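Local coordinates for lumazine-binding protein (Silicibacter pomeroyi DSS-3, PDB 3FKA) that is of unknown function but belongs to the NTF2-like superfamily and may bind lumazine or a similar small ligand, at residues B[12-16]-B[71-75]. Numbering follows the deposited sequence.
Sequences TALVE and FWAIS
This is a helix-on-sheet packing contact, mainly apolar, between helix 4-24 and the beginning of strand 72-80, the outermost strand at one side of the chain's mixed sheet. Residues 12-16 are regular alpha-helix (phi/psi near -60/-45; Glu16 N to Thr12 O, 3.1 Å), whereas Trp72 to Ile74 are extended and Ser75 (phi/psi -85/-33) departs from that conformation. The two short axes approach to 9.8 Å with their directions 147° apart, so the segments run roughly antiparallel: the CA of Thr12 lies 7.8 Å from that of Ile74, and the CA of Glu16 8.3 Å from that of Trp72. Trp72 and Ile74, two residues apart, both direct CA-to-CB toward the helix, while Ala73 between them points away. With chi1 p and chi2 -79°, the Trp72 indole reaches Val15 (CG1 to CZ3, 3.6 Å) and turns one face to Glu16, whose CA sits over the six-membered ring, 4.3 Å from its centroid and 27° off the normal, a CH-pi contact. Ile74 (m, t) brings CD1 to 3.9 Å from Thr12 CG2 and 4.1 Å from Val15 CG2. A water lies 3.0 Å from Glu16 OE2, to which it donates, and weakly accepts from Trp72 NE1 at 3.4 Å. Thr12 OG1 bonds instead to Ile8 O, and Thr4 and Ser5 of the second subunit pack nearby. A long N-terminal helix lying against a curved mixed sheet is characteristic of the NTF2-like alpha+beta cone fold.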
# COMPACT_ATOMS: atom_id res chain seq x y z
N THR B 12 -10.42 1.87 -10.96
CA THR B 12 -9.63 2.69 -11.88
C THR B 12 -10.58 3.63 -12.63
O THR B 12 -10.28 4.84 -12.77
CB THR B 12 -8.78 1.81 -12.83
OG1 THR B 12 -7.87 1.01 -12.04
CG2 THR B 12 -7.98 2.65 -13.79
N ALA B 13 -11.70 3.08 -13.11
CA ALA B 13 -12.74 3.88 -13.80
C ALA B 13 -13.32 4.93 -12.86
O ALA B 13 -13.55 6.07 -13.28
CB ALA B 13 -13.86 3.01 -14.32
N LEU B 14 -13.57 4.54 -11.61
CA LEU B 14 -14.09 5.44 -10.59
C LEU B 14 -13.15 6.62 -10.39
O LEU B 14 -13.61 7.76 -10.31
CB LEU B 14 -14.32 4.70 -9.26
CG LEU B 14 -14.78 5.53 -8.06
CD1 LEU B 14 -16.13 6.13 -8.34
CD2 LEU B 14 -14.83 4.64 -6.79
N VAL B 15 -11.84 6.37 -10.32
CA VAL B 15 -10.85 7.45 -10.15
C VAL B 15 -10.91 8.42 -11.34
O VAL B 15 -10.91 9.62 -11.15
CB VAL B 15 -9.43 6.92 -9.98
CG1 VAL B 15 -8.45 8.08 -9.93
CG2 VAL B 15 -9.33 6.09 -8.71
N GLU B 16 -10.96 7.88 -12.55
CA GLU B 16 -11.06 8.72 -13.74
C GLU B 16 -12.34 9.58 -13.70
O GLU B 16 -12.29 10.78 -13.99
CB GLU B 16 -11.02 7.88 -15.01
CG GLU B 16 -11.09 8.76 -16.27
CD GLU B 16 -10.83 8.00 -17.57
OE1 GLU B 16 -10.76 6.75 -17.57
OE2 GLU B 16 -10.69 8.66 -18.61
N PHE B 71 -3.98 16.35 -14.93
CA PHE B 71 -3.01 15.33 -14.61
C PHE B 71 -3.52 14.52 -13.43
O PHE B 71 -4.02 15.10 -12.47
CB PHE B 71 -1.65 15.89 -14.16
CG PHE B 71 -0.84 14.90 -13.33
CD1 PHE B 71 -0.08 13.91 -13.93
CD2 PHE B 71 -0.89 14.93 -11.92
CE1 PHE B 71 0.63 12.99 -13.17
CE2 PHE B 71 -0.20 14.00 -11.15
CZ PHE B 71 0.57 13.03 -11.78
N TRP B 72 -3.38 13.20 -13.49
CA TRP B 72 -3.71 12.33 -12.36
C TRP B 72 -3.01 10.99 -12.53
O TRP B 72 -2.68 10.58 -13.65
CB TRP B 72 -5.21 12.12 -12.13
CG TRP B 72 -5.88 11.47 -13.28
CD1 TRP B 72 -6.27 12.09 -14.43
CD2 TRP B 72 -6.27 10.12 -13.40
NE1 TRP B 72 -6.87 11.19 -15.27
CE2 TRP B 72 -6.88 9.97 -14.65
CE3 TRP B 72 -6.15 9.00 -12.57
CZ2 TRP B 72 -7.38 8.74 -15.10
CZ3 TRP B 72 -6.66 7.79 -13.00
CH2 TRP B 72 -7.26 7.67 -14.26
N ALA B 73 -2.80 10.31 -11.41
CA ALA B 73 -2.16 9.00 -11.40
C ALA B 73 -2.63 8.22 -10.20
O ALA B 73 -2.90 8.80 -9.17
CB ALA B 73 -0.65 9.16 -11.35
N ILE B 74 -2.74 6.90 -10.34
CA ILE B 74 -3.10 6.01 -9.25
C ILE B 74 -1.78 5.50 -8.70
O ILE B 74 -1.08 4.76 -9.40
CB ILE B 74 -4.01 4.86 -9.69
CG1 ILE B 74 -5.37 5.42 -10.10
CG2 ILE B 74 -4.22 3.87 -8.57
CD1 ILE B 74 -6.28 4.40 -10.81
N SER B 75 -1.43 5.94 -7.50
CA SER B 75 -0.20 5.53 -6.85
C SER B 75 -0.40 4.22 -6.11
O SER B 75 0.56 3.48 -5.95
CB SER B 75 0.31 6.63 -5.92
OG SER B 75 0.72 7.74 -6.70
O HOH W 1 -8.81 10.88 -18.07